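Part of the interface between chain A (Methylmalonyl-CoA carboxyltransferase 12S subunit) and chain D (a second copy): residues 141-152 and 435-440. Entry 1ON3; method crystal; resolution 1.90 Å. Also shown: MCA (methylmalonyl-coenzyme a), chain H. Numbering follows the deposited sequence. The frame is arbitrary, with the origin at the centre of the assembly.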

# COMPACT_ATOMS: atom_id res chain seq x y z
N GLY A 141 -33.64 -23.78 -17.05
CA GLY A 141 -32.55 -23.12 -17.76
C GLY A 141 -32.89 -21.75 -18.32
O GLY A 141 -33.92 -21.16 -17.99
N ALA A 142 -32.02 -21.22 -19.19
CA ALA A 142 -32.27 -19.91 -19.78
C ALA A 142 -33.63 -19.92 -20.48
O ALA A 142 -33.99 -20.88 -21.14
N ARG A 143 -34.37 -18.83 -20.31
CA ARG A 143 -35.69 -18.70 -20.90
C ARG A 143 -35.57 -18.64 -22.42
O ARG A 143 -35.15 -17.63 -22.99
N ILE A 144 -35.96 -19.74 -23.07
CA ILE A 144 -35.86 -19.86 -24.51
C ILE A 144 -36.52 -18.73 -25.32
O ILE A 144 -35.97 -18.32 -26.34
N GLN A 145 -37.68 -18.24 -24.88
CA GLN A 145 -38.38 -17.17 -25.59
C GLN A 145 -37.58 -15.87 -25.71
O GLN A 145 -37.85 -15.05 -26.59
N GLU A 146 -36.63 -15.68 -24.80
CA GLU A 146 -35.83 -14.46 -24.78
C GLU A 146 -34.50 -14.56 -25.52
O GLU A 146 -33.71 -13.62 -25.51
N GLY A 147 -34.26 -15.71 -26.13
CA GLY A 147 -33.04 -15.93 -26.89
C GLY A 147 -31.73 -15.48 -26.27
O GLY A 147 -31.34 -15.92 -25.19
N ILE A 148 -31.03 -14.59 -26.97
CA ILE A 148 -29.74 -14.11 -26.49
C ILE A 148 -29.85 -13.19 -25.29
O ILE A 148 -28.86 -12.99 -24.59
N ASP A 149 -31.03 -12.64 -25.04
CA ASP A 149 -31.23 -11.75 -23.89
C ASP A 149 -31.03 -12.53 -22.58
O ASP A 149 -30.42 -12.02 -21.64
N SER A 150 -31.55 -13.76 -22.53
CA SER A 150 -31.40 -14.60 -21.35
C SER A 150 -30.01 -15.24 -21.31
O SER A 150 -29.50 -15.55 -20.23
N LEU A 151 -29.40 -15.43 -22.47
CA LEU A 151 -28.06 -16.02 -22.54
C LEU A 151 -27.11 -14.99 -21.92
O LEU A 151 -26.15 -15.35 -21.24
N SER A 152 -27.38 -13.72 -22.17
CA SER A 152 -26.54 -12.65 -21.64
C SER A 152 -26.66 -12.62 -20.12
O SER A 152 -25.68 -12.35 -19.43
N GLU D 435 -23.28 -16.88 -35.61
CA GLU D 435 -24.56 -17.42 -35.18
C GLU D 435 -24.61 -17.61 -33.65
O GLU D 435 -24.45 -18.72 -33.13
N ILE D 436 -24.84 -16.50 -32.95
CA ILE D 436 -24.93 -16.47 -31.49
C ILE D 436 -26.36 -16.76 -31.06
O ILE D 436 -27.29 -16.03 -31.42
N ALA D 437 -26.54 -17.82 -30.29
CA ALA D 437 -27.88 -18.21 -29.86
C ALA D 437 -27.83 -18.88 -28.51
O ALA D 437 -26.78 -19.39 -28.11
N VAL D 438 -28.96 -18.90 -27.81
CA VAL D 438 -29.00 -19.55 -26.51
C VAL D 438 -28.99 -21.06 -26.77
O VAL D 438 -28.42 -21.84 -26.01
N MET D 439 -29.61 -21.46 -27.89
CA MET D 439 -29.65 -22.87 -28.29
C MET D 439 -30.11 -22.92 -29.75
O MET D 439 -30.66 -21.95 -30.27
N GLY D 440 -29.88 -24.05 -30.41
CA GLY D 440 -30.30 -24.18 -31.79
C GLY D 440 -31.78 -23.88 -31.90
O GLY D 440 -32.55 -24.17 -30.98

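Val D438 is the centre of this contact. Its CA-to-CB bond points toward chain A, and with chi1 at 82° (p) its two methyls spread over the bend that leads into helix 148-152. Val D438 CG2 lies 3.6 Å from Ala A142 CB and 3.8 Å from Leu A151 CB, while Val D438 CB rests 3.4 Å from the carbonyl oxygen Gly A147 O. A compact, branched side chain suits this close setting, where CG2 touches two side chains and CB lies against a carbonyl. Ala A142 also points toward the other stretch, its single methyl meeting the valine.

Leu A151 (chi1 t, chi2 t) points toward chain D and extends CD1 to 3.4 Å from Ala D437 O. The CB of Ala D437 points away, so the strand presents its backbone here. Ile A148, sideways with chi1 p and chi2 t, brings CG2 to 3.4 Å from Ile D436 O and 4.0 Å from Ile D436 CG2; the latter residue is m, t. The p setting of Ile A148 leaves CG2 facing the strand, while its CG1-CD1 arm lies farther from it. At the other end, Met D439 (p, t, m) starts sideways, but its end comes nearer, placing SD 3.5 Å from Ile A144 CD1. Ile A144 (m, t) is extended along chi2, which carries CD1 out to the sulfur.

No hydrogen bond crosses between the stretches; the fit is apolar. Arg A143 points away, and its NH1 forms a salt bridge with Glu A146 OE2 at 3.1 Å. Gly A147, at the helix N-cap, has a positive phi of 45°, which favours glycine.

Methylmalonyl-coenzyme A is hydrogen-bonded by backbone atoms of Ala A142 and Ile A144: Ala A142 N donates to OS1 (3.1 Å), Ala A142 O accepts from N6 (2.9 Å), and Ile A144 N donates to N1 (3.1 Å). Met D439 CB approaches the ligand S at 3.8 Å, so both chains line the site.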

# COMPACT_ATOMS: atom_id res chain seq x y z
CB ALA A 142 -31.16 -19.55 -20.78
CB ARG A 143 -36.36 -17.42 -20.39
CG ARG A 143 -37.87 -17.42 -20.56
CD ARG A 143 -38.48 -16.21 -19.90
NE ARG A 143 -38.44 -16.30 -18.43
CZ ARG A 143 -38.62 -15.27 -17.62
NH1 ARG A 143 -38.84 -14.06 -18.11
NH2 ARG A 143 -38.61 -15.45 -16.30
CB ILE A 144 -36.41 -21.22 -24.97
CG1 ILE A 144 -35.66 -22.34 -24.24
CG2 ILE A 144 -36.22 -21.40 -26.47
CD1 ILE A 144 -36.17 -23.74 -24.56
CB GLN A 145 -39.71 -16.80 -24.91
CG GLN A 145 -40.82 -17.82 -24.97
CD GLN A 145 -40.83 -18.75 -23.78
OE1 GLN A 145 -41.81 -19.45 -23.52
NE2 GLN A 145 -39.73 -18.77 -23.04
CB GLU A 146 -35.59 -14.03 -23.34
CG GLU A 146 -36.85 -13.74 -22.56
CD GLU A 146 -36.56 -13.24 -21.15
OE1 GLU A 146 -35.40 -13.40 -20.72
OE2 GLU A 146 -37.47 -12.69 -20.49
CB ILE A 148 -28.94 -13.42 -27.62
CG1 ILE A 148 -29.69 -12.20 -28.15
CG2 ILE A 148 -28.71 -14.42 -28.75
CD1 ILE A 148 -28.88 -11.38 -29.16
CB ASP A 149 -32.62 -11.13 -23.91
CG ASP A 149 -32.78 -10.06 -24.99
OD1 ASP A 149 -31.80 -9.34 -25.27
OD2 ASP A 149 -33.89 -9.93 -25.54
CB SER A 150 -32.49 -15.69 -21.32
OG SER A 150 -32.42 -16.51 -22.48
CB LEU A 151 -27.65 -16.26 -24.00
CG LEU A 151 -26.57 -17.31 -24.34
CD1 LEU A 151 -26.08 -17.07 -25.76
CD2 LEU A 151 -25.42 -17.23 -23.38
CB SER A 152 -26.96 -11.31 -22.22
OG SER A 152 -26.04 -10.30 -21.84
CB GLU D 435 -24.81 -18.75 -35.90
CG GLU D 435 -26.25 -19.20 -35.88
CD GLU D 435 -26.50 -20.38 -36.80
OE1 GLU D 435 -27.65 -20.86 -36.83
OE2 GLU D 435 -25.56 -20.83 -37.49
CB ILE D 436 -24.52 -15.07 -30.95
CG1 ILE D 436 -23.04 -14.83 -31.27
CG2 ILE D 436 -24.79 -14.97 -29.45
CD1 ILE D 436 -22.59 -13.40 -31.03
CB ALA D 437 -28.48 -19.16 -30.88
CB VAL D 438 -30.26 -19.12 -25.71
CG1 VAL D 438 -31.48 -19.92 -26.15
CG2 VAL D 438 -29.99 -19.26 -24.21
CB MET D 439 -30.63 -23.67 -27.41
CG MET D 439 -32.10 -23.48 -27.76
SD MET D 439 -33.24 -24.14 -26.50
CE MET D 439 -33.31 -25.86 -26.97
C8 MCA H . -39.03 -25.27 -19.03
N9 MCA H . -39.99 -24.34 -19.44
C4 MCA H . -39.26 -23.37 -20.09
C5 MCA H . -37.92 -23.78 -20.01
N7 MCA H . -37.80 -24.99 -19.35
N3 MCA H . -39.74 -22.20 -20.69
C2 MCA H . -38.73 -21.45 -21.24
N1 MCA H . -37.39 -21.75 -21.23
C6 MCA H . -36.94 -22.92 -20.61
N6 MCA H . -35.63 -23.17 -20.63
C1' MCA H . -41.35 -24.29 -19.30
C2' MCA H . -41.96 -25.51 -20.01
O2' MCA H . -42.13 -25.28 -21.38
C3' MCA H . -43.21 -25.73 -19.19
O3' MCA H . -44.28 -24.97 -19.73
C4' MCA H . -42.84 -25.32 -17.75
O4' MCA H . -41.69 -24.40 -17.92
C5' MCA H . -42.33 -26.45 -16.77
O5' MCA H . -42.30 -27.47 -17.40
P1 MCA H . -42.64 -28.80 -17.61
O11 MCA H . -42.35 -29.28 -18.87
O12 MCA H . -43.93 -28.61 -17.29
O6 MCA H . -41.81 -29.86 -16.67
P2 MCA H . -41.09 -30.80 -16.04
O21 MCA H . -41.87 -31.71 -16.73
O22 MCA H . -40.87 -30.74 -14.66
O7 MCA H . -39.66 -30.83 -16.80
CPB MCA H . -38.90 -29.90 -16.86
CPA MCA H . -37.56 -29.85 -17.58
CP7 MCA H . -38.15 -29.57 -18.98
CP9 MCA H . -36.69 -31.09 -17.32
CP8 MCA H . -36.79 -28.63 -17.01
OP3 MCA H . -38.82 -28.54 -19.06
CP6 MCA H . -37.31 -29.42 -20.12
OP2 MCA H . -36.47 -30.35 -20.36
NP2 MCA H . -37.42 -28.21 -20.97
CP5 MCA H . -36.24 -27.42 -20.95
CP4 MCA H . -34.81 -27.47 -20.98
CP3 MCA H . -33.91 -26.70 -21.82
OP1 MCA H . -34.26 -26.99 -23.10
NP1 MCA H . -32.82 -25.72 -21.62
CP2 MCA H . -32.23 -25.25 -22.86
CP1 MCA H . -31.26 -24.20 -22.48
P3 MCA H . -45.93 -24.82 -19.67
O31 MCA H . -46.02 -26.18 -20.31
O32 MCA H . -46.32 -23.70 -20.60
O33 MCA H . -46.65 -24.81 -18.34
S MCA H . -30.46 -23.53 -23.61
CS1 MCA H . -29.83 -22.72 -22.34
OS1 MCA H . -30.02 -22.72 -21.09
CS2 MCA H . -28.43 -22.81 -22.43
CS3 MCA H . -27.75 -21.67 -22.53
CS4 MCA H . -27.35 -23.93 -22.39
OS4 MCA H . -26.34 -23.86 -23.09
OS5 MCA H . -27.58 -24.87 -21.62